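Local atomic coordinates of soluble lytic transglycosylase B3 (PDB entry 5ANZ), a protein that probably cleaves the peptidoglycan of the bacterial cell wall as a lytic transglycosylase, taking part in cell-wall turnover, and carries a bound calcium ion. Residues Glu144-Ile157 and Ser192-Gln206. Residues are numbered along the deposited sequence; the frame is centred on the assembly and turned at random.
Sequences ESNYGSHMGNKNVI and SFMIGSWAGAMGQTQ
Q206 folds its side chain back towards G203 and meets M151: NE2 gives one N-H to G203 O (2.8 Å), almost straight and in the planes of both groups, and is also bonded to M151 O (3.1 Å), there tilted from the carbonyl plane. Two carbonyls, one from each segment, thus fix the amide's rotation. Q206 CB comes within 3.2 Å of E144 OE1, and the bend at chi2 (-74°) turns the amide back, nearly coplanar with the carboxylate; a water links OE1 to Q206 O.

Alongside G203, M151 packs SD on the aliphatic CG of Q204 (3.6 Å). S145 OG, turned between its backbone N and carbonyl carbon (chi1 69°), donates to a lone pair of Q204 O (2.8 Å) and accepts from G148 N, tying the chain that leaves the helix to Q204. The Q204 amide itself is held by W141 and W228.

Beyond G152 the chains form a two-stranded antiparallel ladder: G196 N bonds to K154 O, with a weak return bond from K154 N, and V156 N points almost straight at M194 O (2.9 Å). V156 sets CB against M194 CG (3.8 Å) and CG2 against M202 CG, crossing the latter at about a right angle.

N155 sits at the N-cap of helix 156-166, its OD1 taking R158 N and, weakly, I157 N. Helix 170-186 backs M194 and M202 through I183, and K154 and W198 lean on helix 80-87; at the far end, E144, on helix 134-145, lies beside Y326, an N-acetylglucosamine-binding residue of this lysozyme-like SLT domain.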
loop_
_atom_site.group_PDB
_atom_site.type_symbol
_atom_site.label_atom_id
_atom_site.label_comp_id
_atom_site.label_asym_id
_atom_site.label_seq_id
_atom_site.Cartn_x
_atom_site.Cartn_y
_atom_site.Cartn_z
ATOM N N GLU A 144 -2.072 0.594 -8.573
ATOM C CA GLU A 144 -2.660 1.846 -8.092
ATOM C C GLU A 144 -3.881 2.268 -8.883
ATOM O O GLU A 144 -4.872 2.702 -8.284
ATOM C CB GLU A 144 -1.619 2.972 -8.104
ATOM C CG GLU A 144 -0.572 2.782 -7.023
ATOM C CD GLU A 144 -1.166 2.890 -5.631
ATOM O OE1 GLU A 144 -2.121 3.680 -5.465
ATOM O OE2 GLU A 144 -0.707 2.184 -4.706
ATOM N N SER A 145 -3.831 2.153 -10.214
ATOM C CA SER A 145 -4.950 2.642 -11.032
ATOM C C SER A 145 -5.239 1.781 -12.253
ATOM O O SER A 145 -5.860 2.250 -13.204
ATOM C CB SER A 145 -4.670 4.072 -11.489
ATOM O OG SER A 145 -3.599 4.117 -12.423
ATOM N N ASN A 146 -4.783 0.525 -12.249
ATOM C CA ASN A 146 -4.925 -0.314 -13.434
ATOM C C ASN A 146 -4.343 0.364 -14.681
ATOM O O ASN A 146 -4.972 0.398 -15.735
ATOM C CB ASN A 146 -6.393 -0.664 -13.669
ATOM C CG ASN A 146 -6.551 -1.959 -14.426
ATOM O OD1 ASN A 146 -5.759 -2.892 -14.255
ATOM N ND2 ASN A 146 -7.561 -2.025 -15.283
ATOM N N TYR A 147 -3.139 0.906 -14.535
ATOM C CA TYR A 147 -2.408 1.552 -15.625
ATOM C C TYR A 147 -3.176 2.760 -16.161
ATOM O O TYR A 147 -3.158 3.038 -17.362
ATOM C CB TYR A 147 -2.117 0.553 -16.746
ATOM C CG TYR A 147 -1.612 -0.791 -16.246
ATOM C CD1 TYR A 147 -0.320 -0.938 -15.769
ATOM C CD2 TYR A 147 -2.418 -1.923 -16.300
ATOM C CE1 TYR A 147 0.149 -2.156 -15.327
ATOM C CE2 TYR A 147 -1.954 -3.158 -15.855
ATOM C CZ TYR A 147 -0.668 -3.264 -15.368
ATOM O OH TYR A 147 -0.233 -4.485 -14.938
ATOM N N GLY A 148 -3.852 3.449 -15.245
ATOM C CA GLY A 148 -4.581 4.665 -15.578
ATOM C C GLY A 148 -6.046 4.510 -15.942
ATOM O O GLY A 148 -6.712 5.509 -16.250
ATOM N N SER A 149 -6.582 3.293 -15.930
ATOM C CA SER A 149 -7.983 3.119 -16.306
ATOM C C SER A 149 -8.952 3.260 -15.123
ATOM O O SER A 149 -10.159 3.390 -15.320
ATOM C CB SER A 149 -8.180 1.761 -16.972
ATOM O OG SER A 149 -8.139 0.727 -16.014
ATOM N N HIS A 150 -8.429 3.225 -13.897
ATOM C CA HIS A 150 -9.275 3.330 -12.706
ATOM C C HIS A 150 -8.642 4.287 -11.710
ATOM O O HIS A 150 -7.975 3.867 -10.757
ATOM C CB HIS A 150 -9.494 1.959 -12.082
ATOM C CG HIS A 150 -10.432 1.090 -12.864
ATOM N ND1 HIS A 150 -10.103 0.551 -14.091
ATOM C CD2 HIS A 150 -11.700 0.688 -12.605
ATOM C CE1 HIS A 150 -11.122 -0.154 -14.546
ATOM N NE2 HIS A 150 -12.105 -0.087 -13.664
ATOM N N MET A 151 -8.851 5.577 -11.946
ATOM C CA MET A 151 -8.286 6.634 -11.129
ATOM C C MET A 151 -9.283 7.132 -10.081
ATOM O O MET A 151 -8.955 7.927 -9.201
ATOM C CB MET A 151 -7.843 7.782 -12.032
ATOM C CG MET A 151 -6.812 7.379 -13.063
ATOM S SD MET A 151 -6.254 8.791 -14.029
ATOM C CE MET A 151 -7.325 8.706 -15.461
ATOM N N GLY A 152 -10.505 6.638 -10.183
ATOM C CA GLY A 152 -11.614 7.220 -9.473
ATOM C C GLY A 152 -12.319 8.150 -10.440
ATOM O O GLY A 152 -11.801 8.486 -11.510
ATOM N N ASN A 153 -13.532 8.511 -10.067
ATOM C CA ASN A 153 -14.334 9.442 -10.824
ATOM C C ASN A 153 -14.911 10.423 -9.840
ATOM O O ASN A 153 -16.092 10.756 -9.897
ATOM C CB ASN A 153 -15.436 8.722 -11.604
ATOM C CG ASN A 153 -16.384 7.955 -10.696
ATOM O OD1 ASN A 153 -15.978 7.418 -9.666
ATOM N ND2 ASN A 153 -17.655 7.903 -11.077
ATOM N N LYS A 154 -14.072 10.850 -8.898
ATOM C CA LYS A 154 -14.472 11.879 -7.969
ATOM C C LYS A 154 -13.558 13.078 -8.068
ATOM O O LYS A 154 -12.341 12.941 -8.165
ATOM C CB LYS A 154 -14.491 11.310 -6.544
ATOM C CG LYS A 154 -15.560 10.247 -6.344
ATOM C CD LYS A 154 -15.652 9.825 -4.879
ATOM C CE LYS A 154 -16.858 8.920 -4.630
ATOM N NZ LYS A 154 -16.775 7.655 -5.399
ATOM N N ASN A 155 -14.152 14.263 -8.036
ATOM C CA ASN A 155 -13.392 15.487 -8.029
ATOM C C ASN A 155 -12.662 15.648 -6.702
ATOM O O ASN A 155 -13.287 15.600 -5.628
ATOM C CB ASN A 155 -14.298 16.688 -8.271
ATOM C CG ASN A 155 -13.505 17.969 -8.371
ATOM O OD1 ASN A 155 -13.208 18.601 -7.359
ATOM N ND2 ASN A 155 -13.100 18.326 -9.597
ATOM N N VAL A 156 -11.343 15.822 -6.784
ATOM C CA VAL A 156 -10.488 15.836 -5.593
ATOM C C VAL A 156 -10.873 16.966 -4.653
ATOM O O VAL A 156 -10.867 16.781 -3.426
ATOM C CB VAL A 156 -9.010 15.968 -5.999
ATOM C CG1 VAL A 156 -8.119 16.276 -4.792
ATOM C CG2 VAL A 156 -8.568 14.669 -6.689
ATOM N N ILE A 157 -11.232 18.126 -5.214
ATOM C CA ILE A 157 -11.611 19.254 -4.344
ATOM C C ILE A 157 -12.897 18.928 -3.590
ATOM O O ILE A 157 -13.012 19.167 -2.384
ATOM C CB ILE A 157 -11.784 20.557 -5.127
ATOM C CG1 ILE A 157 -10.483 20.910 -5.852
ATOM C CG2 ILE A 157 -12.248 21.682 -4.183
ATOM C CD1 ILE A 157 -9.279 21.150 -4.949
ATOM N N SER A 192 -11.632 20.972 -13.423
ATOM C CA SER A 192 -12.588 19.990 -13.918
ATOM C C SER A 192 -12.009 18.584 -14.056
ATOM O O SER A 192 -12.763 17.613 -14.002
ATOM C CB SER A 192 -13.144 20.412 -15.276
ATOM O OG SER A 192 -13.936 21.578 -15.150
ATOM N N PHE A 193 -10.696 18.475 -14.266
ATOM C CA PHE A 193 -10.086 17.158 -14.505
ATOM C C PHE A 193 -9.224 16.678 -13.333
ATOM O O PHE A 193 -8.479 15.709 -13.464
ATOM C CB PHE A 193 -9.249 17.192 -15.796
ATOM C CG PHE A 193 -10.051 17.591 -17.006
ATOM C CD1 PHE A 193 -11.231 16.935 -17.324
ATOM C CD2 PHE A 193 -9.635 18.640 -17.813
ATOM C CE1 PHE A 193 -11.972 17.310 -18.432
ATOM C CE2 PHE A 193 -10.380 19.010 -18.916
ATOM C CZ PHE A 193 -11.548 18.354 -19.219
ATOM N N MET A 194 -9.323 17.348 -12.189
ATOM C CA MET A 194 -8.552 16.900 -11.013
ATOM C C MET A 194 -9.296 15.778 -10.317
ATOM O O MET A 194 -10.047 15.989 -9.348
ATOM C CB MET A 194 -8.293 18.047 -10.039
ATOM C CG MET A 194 -7.292 17.644 -8.983
ATOM S SD MET A 194 -7.091 18.984 -7.792
ATOM C CE MET A 194 -5.331 19.094 -7.761
ATOM N N ILE A 195 -9.092 14.575 -10.849
ATOM C CA ILE A 195 -9.872 13.415 -10.476
ATOM C C ILE A 195 -9.052 12.492 -9.579
ATOM O O ILE A 195 -7.824 12.442 -9.667
ATOM C CB ILE A 195 -10.343 12.631 -11.721
ATOM C CG1 ILE A 195 -11.204 13.519 -12.611
ATOM C CG2 ILE A 195 -11.113 11.395 -11.307
ATOM C CD1 ILE A 195 -12.316 14.143 -11.876
ATOM N N GLY A 196 -9.745 11.769 -8.716
ATOM C CA GLY A 196 -9.082 10.800 -7.855
ATOM C C GLY A 196 -10.079 10.018 -7.009
ATOM O O GLY A 196 -11.298 10.009 -7.272
ATOM N N SER A 197 -9.564 9.349 -5.985
ATOM C CA SER A 197 -10.392 8.528 -5.103
ATOM C C SER A 197 -11.087 9.344 -4.015
ATOM O O SER A 197 -10.803 10.531 -3.842
ATOM C CB SER A 197 -9.519 7.453 -4.439
ATOM O OG SER A 197 -8.843 8.045 -3.332
ATOM N N TRP A 198 -11.961 8.694 -3.245
ATOM C CA TRP A 198 -12.720 9.366 -2.187
ATOM C C TRP A 198 -11.825 10.018 -1.135
ATOM O O TRP A 198 -12.239 10.967 -0.468
ATOM C CB TRP A 198 -13.670 8.386 -1.501
ATOM C CG TRP A 198 -12.980 7.334 -0.695
ATOM C CD1 TRP A 198 -12.606 6.091 -1.117
ATOM C CD2 TRP A 198 -12.571 7.440 0.670
ATOM N NE1 TRP A 198 -11.998 5.407 -0.089
ATOM C CE2 TRP A 198 -11.965 6.211 1.018
ATOM C CE3 TRP A 198 -12.673 8.440 1.642
ATOM C CZ2 TRP A 198 -11.450 5.970 2.289
ATOM C CZ3 TRP A 198 -12.164 8.196 2.909
ATOM C CH2 TRP A 198 -11.561 6.970 3.220
ATOM N N ALA A 199 -10.601 9.507 -0.992
ATOM C CA ALA A 199 -9.710 9.985 0.051
ATOM C C ALA A 199 -8.681 10.966 -0.482
ATOM O O ALA A 199 -7.732 11.318 0.222
ATOM C CB ALA A 199 -9.006 8.810 0.721
ATOM N N GLY A 200 -8.839 11.398 -1.727
ATOM C CA GLY A 200 -7.937 12.396 -2.267
ATOM C C GLY A 200 -6.714 11.869 -2.996
ATOM O O GLY A 200 -5.852 12.653 -3.386
ATOM N N ALA A 201 -6.624 10.552 -3.190
ATOM C CA ALA A 201 -5.535 9.983 -3.983
ATOM C C ALA A 201 -5.785 10.266 -5.459
ATOM O O ALA A 201 -6.853 9.936 -5.977
ATOM C CB ALA A 201 -5.420 8.467 -3.743
ATOM N N MET A 202 -4.812 10.860 -6.141
ATOM C CA MET A 202 -5.101 11.518 -7.418
ATOM C C MET A 202 -4.525 10.792 -8.621
ATOM O O MET A 202 -3.392 10.306 -8.597
ATOM C CB MET A 202 -4.562 12.951 -7.414
ATOM C CG MET A 202 -4.974 13.743 -6.213
ATOM S SD MET A 202 -4.404 15.454 -6.366
ATOM C CE MET A 202 -2.649 15.237 -6.578
ATOM N N GLY A 203 -5.297 10.750 -9.693
ATOM C CA GLY A 203 -4.727 10.458 -10.994
ATOM C C GLY A 203 -4.155 9.057 -11.153
ATOM O O GLY A 203 -4.584 8.128 -10.489
ATOM N N GLN A 204 -3.195 8.928 -12.059
ATOM C CA GLN A 204 -2.698 7.613 -12.430
ATOM C C GLN A 204 -1.813 7.046 -11.347
ATOM O O GLN A 204 -1.730 5.824 -11.190
ATOM C CB GLN A 204 -1.931 7.669 -13.740
ATOM C CG GLN A 204 -2.769 8.245 -14.874
ATOM C CD GLN A 204 -2.316 7.787 -16.230
ATOM O OE1 GLN A 204 -1.741 6.712 -16.371
ATOM N NE2 GLN A 204 -2.589 8.601 -17.256
ATOM N N THR A 205 -1.161 7.933 -10.600
ATOM C CA THR A 205 -0.237 7.499 -9.556
ATOM C C THR A 205 -0.934 7.290 -8.201
ATOM O O THR A 205 -0.367 6.683 -7.288
ATOM C CB THR A 205 0.880 8.535 -9.369
ATOM O OG1 THR A 205 0.280 9.791 -9.046
ATOM C CG2 THR A 205 1.687 8.686 -10.656
ATOM N N GLN A 206 -2.138 7.843 -8.061
ATOM C CA GLN A 206 -2.866 7.884 -6.787
ATOM C C GLN A 206 -2.046 8.529 -5.675
ATOM O O GLN A 206 -2.127 8.132 -4.506
ATOM C CB GLN A 206 -3.328 6.481 -6.389
ATOM C CG GLN A 206 -4.361 5.918 -7.388
ATOM C CD GLN A 206 -5.733 6.563 -7.239
ATOM O OE1 GLN A 206 -6.444 6.327 -6.249
ATOM N NE2 GLN A 206 -6.109 7.387 -8.213
HETATM O O HOH W 1 -1.826 5.487 -3.427
HETATM O O HOH W 2 -11.574 12.743 -5.254
HETATM O O HOH W 3 -14.378 16.997 -11.860
#